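Local coordinates for protein tannase (Lactobacillus plantarum, PDB 3WA7) that catalyses the hydrolysis of ester bonds in tannins, as an alpha/beta-hydrolase that probably works through a serine nucleophile, at residues A[77-83]-A[111-117]; A[88-92]-A[238-242]; A[128-132]-A[358-362]; A[163-169]-A[200-206]. One frame throughout, in Å; residues are numbered along the deposited sequence.

Interaction 1. Residues A[77-83]-A[111-117]. With SO4 (sulfate ion), chain C.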
# COMPACT_ATOMS: atom_id res chain seq x y z
N GLY A 77 6.80 0.27 -6.08
CA GLY A 77 7.51 1.42 -6.64
C GLY A 77 6.70 2.25 -7.60
O GLY A 77 7.26 3.03 -8.38
N TYR A 78 5.37 2.12 -7.53
CA TYR A 78 4.44 2.81 -8.42
C TYR A 78 4.68 2.43 -9.87
O TYR A 78 4.36 3.17 -10.81
CB TYR A 78 4.52 4.33 -8.22
CG TYR A 78 3.73 4.78 -7.01
CD1 TYR A 78 4.36 5.13 -5.82
CD2 TYR A 78 2.33 4.80 -7.05
CE1 TYR A 78 3.62 5.49 -4.69
CE2 TYR A 78 1.59 5.15 -5.92
CZ TYR A 78 2.24 5.49 -4.75
OH TYR A 78 1.50 5.84 -3.64
N LEU A 79 5.24 1.23 -10.05
CA LEU A 79 5.52 0.67 -11.36
C LEU A 79 4.34 -0.20 -11.75
O LEU A 79 3.45 -0.45 -10.93
CB LEU A 79 6.78 -0.19 -11.29
CG LEU A 79 8.10 0.54 -11.06
CD1 LEU A 79 9.18 -0.46 -10.67
CD2 LEU A 79 8.50 1.29 -12.33
N PRO A 80 4.30 -0.68 -13.00
CA PRO A 80 3.18 -1.53 -13.42
C PRO A 80 3.13 -2.81 -12.58
O PRO A 80 4.17 -3.34 -12.19
CB PRO A 80 3.51 -1.83 -14.88
CG PRO A 80 4.32 -0.66 -15.31
CD PRO A 80 5.21 -0.41 -14.13
N GLY A 81 1.92 -3.27 -12.29
CA GLY A 81 1.74 -4.49 -11.52
C GLY A 81 0.94 -5.48 -12.35
O GLY A 81 -0.28 -5.35 -12.47
N PRO A 82 1.60 -6.49 -12.93
CA PRO A 82 0.91 -7.49 -13.75
C PRO A 82 -0.11 -8.32 -12.99
O PRO A 82 -0.00 -8.50 -11.77
CB PRO A 82 2.06 -8.33 -14.31
CG PRO A 82 3.09 -8.25 -13.23
CD PRO A 82 3.04 -6.79 -12.85
N ALA A 83 -1.11 -8.82 -13.71
CA ALA A 83 -2.15 -9.66 -13.11
C ALA A 83 -1.48 -10.88 -12.50
O ALA A 83 -0.70 -11.56 -13.16
CB ALA A 83 -3.16 -10.09 -14.17
N ALA A 111 -6.05 -8.18 -10.71
CA ALA A 111 -6.00 -7.30 -11.88
C ALA A 111 -4.63 -6.70 -12.16
O ALA A 111 -3.87 -6.39 -11.24
CB ALA A 111 -7.03 -6.18 -11.71
N GLY A 112 -4.32 -6.57 -13.45
CA GLY A 112 -3.06 -5.96 -13.86
C GLY A 112 -3.30 -4.47 -13.75
O GLY A 112 -4.37 -3.98 -14.11
N ILE A 113 -2.29 -3.73 -13.28
CA ILE A 113 -2.41 -2.29 -13.08
C ILE A 113 -1.29 -1.50 -13.76
O ILE A 113 -0.12 -1.84 -13.61
CB ILE A 113 -2.37 -1.98 -11.55
CG1 ILE A 113 -3.47 -2.76 -10.83
CG2 ILE A 113 -2.50 -0.48 -11.32
CD1 ILE A 113 -4.88 -2.37 -11.24
N ARG A 114 -1.66 -0.45 -14.49
CA ARG A 114 -0.67 0.39 -15.16
C ARG A 114 0.24 1.07 -14.14
O ARG A 114 -0.18 1.38 -13.02
CB ARG A 114 -1.35 1.46 -15.99
CG ARG A 114 -1.93 0.98 -17.31
CD ARG A 114 -2.67 2.13 -17.97
NE ARG A 114 -3.88 2.47 -17.24
CZ ARG A 114 -4.58 3.59 -17.42
NH1 ARG A 114 -4.18 4.50 -18.30
NH2 ARG A 114 -5.70 3.78 -16.74
N GLY A 115 1.48 1.32 -14.55
CA GLY A 115 2.46 1.97 -13.69
C GLY A 115 3.16 3.10 -14.41
O GLY A 115 2.96 3.29 -15.61
N ARG A 116 4.00 3.83 -13.69
CA ARG A 116 4.70 4.99 -14.24
C ARG A 116 5.53 4.78 -15.50
O ARG A 116 5.80 5.73 -16.23
CB ARG A 116 5.58 5.63 -13.15
CG ARG A 116 6.65 4.71 -12.56
CD ARG A 116 7.24 5.33 -11.29
NE ARG A 116 8.18 4.45 -10.60
CZ ARG A 116 9.46 4.32 -10.90
NH1 ARG A 116 9.99 5.03 -11.90
NH2 ARG A 116 10.24 3.51 -10.20
N THR A 117 5.93 3.54 -15.77
CA THR A 117 6.72 3.24 -16.95
C THR A 117 5.88 2.71 -18.11
O THR A 117 6.40 2.49 -19.21
CB THR A 117 7.82 2.20 -16.64
OG1 THR A 117 7.23 1.06 -16.01
CG2 THR A 117 8.88 2.79 -15.71
S SO4 C . 8.79 -1.11 -3.63
O1 SO4 C . 8.63 -2.42 -4.28
O2 SO4 C . 9.30 -1.30 -2.26
O3 SO4 C . 9.77 -0.32 -4.39
O4 SO4 C . 7.50 -0.42 -3.59
O HOH W 1 1.08 1.16 -10.58
O HOH W 2 -1.53 -5.68 -9.91
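Two successive backbone carbonyls, those of G77 and Y78, are gripped by one residue, R116: its NE lies 2.8 Å from G77 O and its backbone N 3.0 Å from Y78 O. Both bonds are almost straight. The first reaches G77 O nearly head-on with the oxygen in the guanidinium plane, and the second runs in the carbonyl plane of Y78. The tight bend at G77 and Y78, with positive phi values of 58° and 61°, turns these carbonyls toward R116. In the alpha/beta-hydrolase fold this loop follows strand 69-72. G77 N donates a hydrogen bond to O4 of a bound sulfate (2.7 Å), an arrangement consistent with an oxyanion hole, because the same ion is bonded to S163. R116 would then be a second-shell support.

The R116 side chain starts with CG between its backbone N and carbonyl carbon (chi1 60°) and stays extended to NE, which carries the guanidinium under L79; L79 CD2 sits over one face, 3.5 Å from CZ. NH1 at the far end goes on to N359. Further along, the backbones are close enough that P80 N is 3.3 Å from G115 CA, and a beta carbon on G115 would collide with it. G81 and I113 form a single antiparallel hydrogen-bonded pair, G81 N to I113 O 2.8 Å and I113 N to G81 O 2.7 Å. Between the R116 bonds and the G81-I113 pair a water donates to L79 O and R114 O. The T117 side chain crosses that of P80 at about a right angle, with OG1 3.1 Å from P80 CD.

Interaction 2. Residues A[88-92]-A[238-242]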
# COMPACT_ATOMS: atom_id res chain seq x y z
N ARG A 88 2.06 -18.35 -10.57
CA ARG A 88 3.10 -17.42 -10.99
C ARG A 88 4.28 -17.52 -10.02
O ARG A 88 4.09 -17.69 -8.81
CB ARG A 88 2.56 -15.98 -11.00
CG ARG A 88 3.58 -14.91 -11.38
CD ARG A 88 2.95 -13.51 -11.33
NE ARG A 88 3.94 -12.44 -11.47
CZ ARG A 88 4.39 -11.97 -12.63
NH1 ARG A 88 3.95 -12.47 -13.77
NH2 ARG A 88 5.30 -11.00 -12.65
N VAL A 89 5.50 -17.43 -10.54
CA VAL A 89 6.69 -17.51 -9.70
C VAL A 89 7.61 -16.33 -9.96
O VAL A 89 8.53 -16.06 -9.19
CB VAL A 89 7.48 -18.83 -9.94
CG1 VAL A 89 6.60 -20.03 -9.64
CG2 VAL A 89 7.98 -18.88 -11.38
N THR A 90 7.35 -15.62 -11.05
CA THR A 90 8.17 -14.47 -11.44
C THR A 90 7.85 -13.20 -10.66
O THR A 90 6.69 -12.82 -10.51
CB THR A 90 8.02 -14.17 -12.94
OG1 THR A 90 8.34 -15.35 -13.70
CG2 THR A 90 8.96 -13.05 -13.36
N TRP A 91 8.90 -12.54 -10.18
CA TRP A 91 8.75 -11.29 -9.44
C TRP A 91 8.21 -10.22 -10.39
O TRP A 91 8.62 -10.14 -11.54
CB TRP A 91 10.12 -10.85 -8.91
CG TRP A 91 10.13 -9.52 -8.24
CD1 TRP A 91 9.80 -9.25 -6.94
CD2 TRP A 91 10.46 -8.26 -8.83
NE1 TRP A 91 9.91 -7.90 -6.69
CE2 TRP A 91 10.32 -7.27 -7.83
CE3 TRP A 91 10.87 -7.87 -10.12
CZ2 TRP A 91 10.57 -5.92 -8.08
CZ3 TRP A 91 11.12 -6.53 -10.36
CH2 TRP A 91 10.97 -5.56 -9.34
N PRO A 92 7.25 -9.40 -9.93
CA PRO A 92 6.64 -9.41 -8.59
C PRO A 92 5.42 -10.32 -8.56
O PRO A 92 4.65 -10.37 -9.53
CB PRO A 92 6.26 -7.95 -8.39
CG PRO A 92 5.79 -7.57 -9.76
CD PRO A 92 6.85 -8.19 -10.67
N ASN A 238 13.90 -16.28 -9.79
CA ASN A 238 12.56 -15.87 -10.23
C ASN A 238 12.38 -14.44 -10.74
O ASN A 238 11.32 -13.84 -10.54
CB ASN A 238 11.56 -16.15 -9.10
CG ASN A 238 11.54 -17.61 -8.70
OD1 ASN A 238 11.36 -18.49 -9.55
ND2 ASN A 238 11.72 -17.88 -7.41
N GLY A 239 13.40 -13.89 -11.39
CA GLY A 239 13.28 -12.55 -11.95
C GLY A 239 13.46 -11.35 -11.04
O GLY A 239 13.25 -10.22 -11.48
N ARG A 240 13.82 -11.58 -9.78
CA ARG A 240 14.03 -10.46 -8.86
C ARG A 240 15.34 -9.79 -9.27
O ARG A 240 16.36 -10.45 -9.43
CB ARG A 240 14.14 -10.97 -7.42
CG ARG A 240 14.52 -9.89 -6.43
CD ARG A 240 14.94 -10.49 -5.10
NE ARG A 240 15.52 -9.49 -4.20
CZ ARG A 240 16.06 -9.77 -3.03
NH1 ARG A 240 16.11 -11.03 -2.60
NH2 ARG A 240 16.57 -8.80 -2.28
N PRO A 241 15.33 -8.46 -9.44
CA PRO A 241 16.57 -7.79 -9.84
C PRO A 241 17.68 -7.94 -8.81
O PRO A 241 17.42 -8.03 -7.61
CB PRO A 241 16.13 -6.34 -10.01
CG PRO A 241 15.02 -6.20 -9.01
CD PRO A 241 14.25 -7.49 -9.21
N LYS A 242 18.92 -7.99 -9.28
CA LYS A 242 20.06 -8.10 -8.37
C LYS A 242 20.22 -6.75 -7.70
O LYS A 242 19.90 -5.72 -8.29
CB LYS A 242 21.34 -8.46 -9.14
CG LYS A 242 21.34 -9.84 -9.75
CD LYS A 242 22.73 -10.20 -10.27
CE LYS A 242 22.76 -11.58 -10.89
NZ LYS A 242 21.87 -11.67 -12.08
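W91 and N238 share the one hydrogen bond that crosses this surface contact: W91 N to N238 O, 2.8 Å, with the N-H aimed almost straight down the carbonyl. The same oxygen receives a CA-H...O contact from T90 CA at 3.3 Å. V89 O also comes close to N238 CB, at 3.0 Å.

The side-chain part of the contact is chiefly CH-pi. Having CG of W91 anti to its backbone N (chi1 175°) brings the indole against P241, and P241 CD stands 3.6 Å from the centroid of the six-membered ring, only 17° off its normal. P92 CB lies over the opposite face, offset toward the rim, so a proline borders each face. P92 follows a cis peptide bond, and its carbonyl oxygen takes R88 NE at 2.9 Å, which fastens the loop within itself. An alanine in place of P241 would probably leave that indole face without its CH partner and the ring freer to turn.

In the fold, 88-92 belongs to the loop between strand 69-72 and helix 95-103, while 238-242 leads into strand 241-249, the antiparallel partner of strand 225-232.

Interaction 3. Residues A[128-132]-A[358-362]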
# COMPACT_ATOMS: atom_id res chain seq x y z
N GLN A 128 1.07 7.12 -15.58
CA GLN A 128 1.40 8.00 -14.47
C GLN A 128 0.12 8.36 -13.72
O GLN A 128 -0.98 8.03 -14.17
CB GLN A 128 2.15 9.23 -15.01
CG GLN A 128 3.57 8.84 -15.49
CD GLN A 128 4.26 9.88 -16.35
OE1 GLN A 128 3.76 10.26 -17.41
NE2 GLN A 128 5.42 10.35 -15.89
N ALA A 129 0.26 9.00 -12.56
CA ALA A 129 -0.92 9.34 -11.75
C ALA A 129 -2.01 10.02 -12.57
O ALA A 129 -1.72 10.92 -13.36
CB ALA A 129 -0.50 10.23 -10.58
N PRO A 130 -3.28 9.63 -12.36
CA PRO A 130 -3.79 8.62 -11.43
C PRO A 130 -4.09 7.26 -12.06
O PRO A 130 -4.98 6.54 -11.59
CB PRO A 130 -5.06 9.27 -10.91
CG PRO A 130 -5.62 9.86 -12.19
CD PRO A 130 -4.39 10.44 -12.90
N ALA A 131 -3.36 6.90 -13.11
CA ALA A 131 -3.59 5.63 -13.81
C ALA A 131 -3.72 4.41 -12.91
O ALA A 131 -4.63 3.60 -13.09
CB ALA A 131 -2.47 5.39 -14.83
N PHE A 132 -2.84 4.28 -11.92
CA PHE A 132 -2.88 3.12 -11.04
C PHE A 132 -4.22 2.93 -10.32
O PHE A 132 -4.74 1.81 -10.26
CB PHE A 132 -1.72 3.17 -10.03
CG PHE A 132 -1.90 4.15 -8.91
CD1 PHE A 132 -2.27 3.72 -7.64
CD2 PHE A 132 -1.67 5.51 -9.11
CE1 PHE A 132 -2.41 4.62 -6.58
CE2 PHE A 132 -1.80 6.42 -8.06
CZ PHE A 132 -2.17 5.98 -6.79
N ASN A 358 8.61 11.03 -8.14
CA ASN A 358 8.73 12.14 -9.09
C ASN A 358 8.18 11.69 -10.45
O ASN A 358 7.45 12.42 -11.12
CB ASN A 358 10.20 12.57 -9.26
CG ASN A 358 10.73 13.36 -8.07
OD1 ASN A 358 11.75 13.00 -7.48
ND2 ASN A 358 10.04 14.44 -7.72
N ASN A 359 8.54 10.47 -10.83
CA ASN A 359 8.12 9.87 -12.10
C ASN A 359 6.61 9.59 -12.08
O ASN A 359 5.93 9.73 -13.09
CB ASN A 359 8.90 8.57 -12.32
CG ASN A 359 8.70 7.97 -13.70
OD1 ASN A 359 8.87 6.77 -13.88
ND2 ASN A 359 8.38 8.81 -14.69
N LEU A 360 6.09 9.19 -10.92
CA LEU A 360 4.66 8.93 -10.77
C LEU A 360 3.87 10.19 -11.09
O LEU A 360 2.82 10.14 -11.74
CB LEU A 360 4.33 8.50 -9.33
CG LEU A 360 2.85 8.56 -8.94
CD1 LEU A 360 2.08 7.48 -9.70
CD2 LEU A 360 2.71 8.36 -7.42
N PHE A 361 4.38 11.33 -10.63
CA PHE A 361 3.70 12.60 -10.85
C PHE A 361 3.98 13.30 -12.18
O PHE A 361 3.61 14.46 -12.38
CB PHE A 361 3.97 13.56 -9.69
CG PHE A 361 3.12 13.28 -8.47
CD1 PHE A 361 3.69 12.75 -7.31
CD2 PHE A 361 1.76 13.55 -8.48
CE1 PHE A 361 2.90 12.50 -6.18
CE2 PHE A 361 0.96 13.30 -7.37
CZ PHE A 361 1.54 12.78 -6.21
N GLY A 362 4.66 12.61 -13.09
CA GLY A 362 4.90 13.20 -14.39
C GLY A 362 3.59 13.05 -15.15
O GLY A 362 2.65 12.46 -14.63
O HOH W 3 -0.07 12.82 -13.96
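Q128 lies along the C-terminal end of helix 356-360, and each of its side-chain atoms meets backbone there. CB meets two carbonyl oxygens, 3.3 Å from G362 O and 3.5 Å from L360 O. With CG anti to the carbonyl carbon (chi1 -70°) and the chain extended beyond it, CG passes N359 O at 3.5 Å and CD comes alongside the carbonyl carbon of G362. At the tip the two amide atoms part company: OE1 accepts from R125, while NE2 donates to N359 O at 2.9 Å. That bond lies close to the amide plane and in the carbonyl plane. N359 O also accepts G362 N, so two donors hold it. A leucine replacing Q128 would probably cost N359 O one of these donors and leave R125 NE without its acceptor.

Next door, A129 N donates to L360 O (2.9 Å), serving a second carbonyl of the helix end, and a water bridges A129 O and G362 O. The apolar side is L360 CD1, which lies 3.9 Å from A129 CB and more loosely against F132.

Donors from outside thus satisfy carbonyls at a helix C-terminus, and they join the start of core helix 131-145 to the long excursion between strands 199-203 and 410-414, where alpha/beta-hydrolases commonly carry their lid insertion.

Interaction 4. Residues A[163-169]-A[200-206]. With SO4 (sulfate ion), chain C.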
# COMPACT_ATOMS: atom_id res chain seq x y z
N SER A 163 3.43 -1.86 -0.03
CA SER A 163 4.16 -0.64 -0.41
C SER A 163 3.29 0.28 -1.27
O SER A 163 2.22 0.69 -0.84
CB SER A 163 5.44 -1.03 -1.17
OG SER A 163 6.33 0.08 -1.30
N ALA A 164 3.75 0.61 -2.47
CA ALA A 164 2.95 1.45 -3.35
C ALA A 164 1.62 0.72 -3.61
O ALA A 164 0.59 1.35 -3.83
CB ALA A 164 3.68 1.69 -4.67
N GLY A 165 1.68 -0.61 -3.57
CA GLY A 165 0.49 -1.41 -3.78
C GLY A 165 -0.42 -1.33 -2.56
O GLY A 165 -1.63 -1.54 -2.65
N GLY A 166 0.18 -1.02 -1.41
CA GLY A 166 -0.59 -0.88 -0.20
C GLY A 166 -1.33 0.45 -0.26
O GLY A 166 -2.46 0.58 0.23
N ALA A 167 -0.69 1.45 -0.87
CA ALA A 167 -1.31 2.76 -1.02
C ALA A 167 -2.48 2.62 -1.99
O ALA A 167 -3.51 3.28 -1.84
CB ALA A 167 -0.29 3.77 -1.56
N THR A 168 -2.31 1.76 -2.99
CA THR A 168 -3.35 1.53 -3.99
C THR A 168 -4.58 0.93 -3.32
O THR A 168 -5.71 1.35 -3.57
CB THR A 168 -2.85 0.59 -5.10
OG1 THR A 168 -1.72 1.20 -5.75
CG2 THR A 168 -3.95 0.32 -6.13
N SER A 169 -4.35 -0.07 -2.47
CA SER A 169 -5.43 -0.72 -1.74
C SER A 169 -6.13 0.28 -0.83
O SER A 169 -7.36 0.37 -0.81
CB SER A 169 -4.87 -1.88 -0.91
OG SER A 169 -5.89 -2.48 -0.12
N VAL A 200 -10.24 -3.01 3.49
CA VAL A 200 -8.91 -2.70 2.99
C VAL A 200 -7.81 -3.39 3.79
O VAL A 200 -7.79 -3.32 5.02
CB VAL A 200 -8.62 -1.18 3.06
CG1 VAL A 200 -7.15 -0.90 2.76
CG2 VAL A 200 -9.50 -0.43 2.08
N SER A 201 -6.90 -4.05 3.08
CA SER A 201 -5.73 -4.66 3.70
C SER A 201 -4.56 -3.96 3.02
O SER A 201 -4.49 -3.90 1.79
CB SER A 201 -5.66 -6.16 3.43
OG SER A 201 -4.42 -6.66 3.90
N ALA A 202 -3.66 -3.41 3.82
CA ALA A 202 -2.52 -2.70 3.25
C ALA A 202 -1.25 -2.88 4.06
O ALA A 202 -1.22 -2.65 5.27
CB ALA A 202 -2.84 -1.22 3.12
N TYR A 203 -0.19 -3.31 3.37
CA TYR A 203 1.11 -3.49 4.01
C TYR A 203 1.98 -2.31 3.60
O TYR A 203 2.03 -1.93 2.43
CB TYR A 203 1.76 -4.80 3.57
CG TYR A 203 1.02 -6.02 4.08
CD1 TYR A 203 -0.07 -6.54 3.37
CD2 TYR A 203 1.37 -6.62 5.28
CE1 TYR A 203 -0.78 -7.63 3.86
CE2 TYR A 203 0.67 -7.71 5.78
CZ TYR A 203 -0.41 -8.21 5.06
OH TYR A 203 -1.10 -9.29 5.54
N CYS A 204 2.65 -1.72 4.60
CA CYS A 204 3.52 -0.56 4.42
C CYS A 204 3.07 0.37 3.29
O CYS A 204 3.83 0.65 2.37
CB CYS A 204 4.98 -1.00 4.20
SG CYS A 204 5.30 -2.12 2.81
N PRO A 205 1.83 0.87 3.36
CA PRO A 205 1.34 1.77 2.32
C PRO A 205 2.16 3.04 2.19
O PRO A 205 2.22 3.85 3.12
CB PRO A 205 -0.10 2.04 2.74
CG PRO A 205 -0.04 1.94 4.24
CD PRO A 205 0.84 0.72 4.44
N ILE A 206 2.81 3.20 1.05
CA ILE A 206 3.63 4.38 0.80
C ILE A 206 2.67 5.41 0.21
O ILE A 206 2.51 5.51 -1.00
CB ILE A 206 4.76 4.06 -0.20
CG1 ILE A 206 5.61 2.91 0.34
CG2 ILE A 206 5.62 5.30 -0.42
CD1 ILE A 206 6.36 3.23 1.63
S SO4 C . 8.79 -1.11 -3.63
O1 SO4 C . 8.63 -2.42 -4.28
O2 SO4 C . 9.30 -1.30 -2.26
O3 SO4 C . 9.77 -0.32 -4.39
O4 SO4 C . 7.50 -0.42 -3.59
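S163 meets Y203 and C204 with a positive phi of 61° in a strained turn, and its OG is anti to the backbone N (chi1 -167°), which sends the hydroxyl out toward I206 CG1 and a bound sulfate. This geometry is consistent with the nucleophile elbow of the alpha/beta-hydrolase fold. S163 OG is hydrogen-bonded to H451 and, at 2.6 Å, to sulfate O4, consistent with a Ser-His-Asp triad completed by D419.

The end of strand 200-203 and the loop after it hold the turn. S163 N donates to Y203 O at 2.8 Å, and S163 CA lies 3.1 Å from C204 O in a CA-H...O contact. The carbonyl of S163 is held twice: A167 N bonds to it within the helix, and I206 N comes from above the carbonyl plane at 3.2 Å.

Beyond the elbow, helix 164-169 runs back over strand 200-203 at 161°, with the axes 6.7 Å apart. Such closeness needs G166, where a beta carbon would collide with Y203 O, and it brings A202 CB to 3.4 Å from G166 O. At the far end S169 OG, also bonded to T159, donates to S201 O at 2.8 Å from above its carbonyl plane.

Overall arrangement
Interaction 4 lies at the centre of the chain, where a helix packs on a central strand, and interaction 2 is a surface contact resting on one backbone bond and a tryptophan-proline CH-pi contact. Interaction 3 is buried as well, interaction 1 partly so; in both, carbonyls are taken up by backbone N-H groups together with one side chain, R116 or Q128. Interactions 1 and 4 meet at the same sulfate and through Y78 OH, which bonds to I206 O, so 77-83 and the S163 turn flank one probable active site. R116 links interaction 1 to interaction 3 by its bond with N359. P82 packs on R88, joining interactions 1 and 2, whereas interactions 2 and 3 stay about 13 Å apart at their nearest atoms.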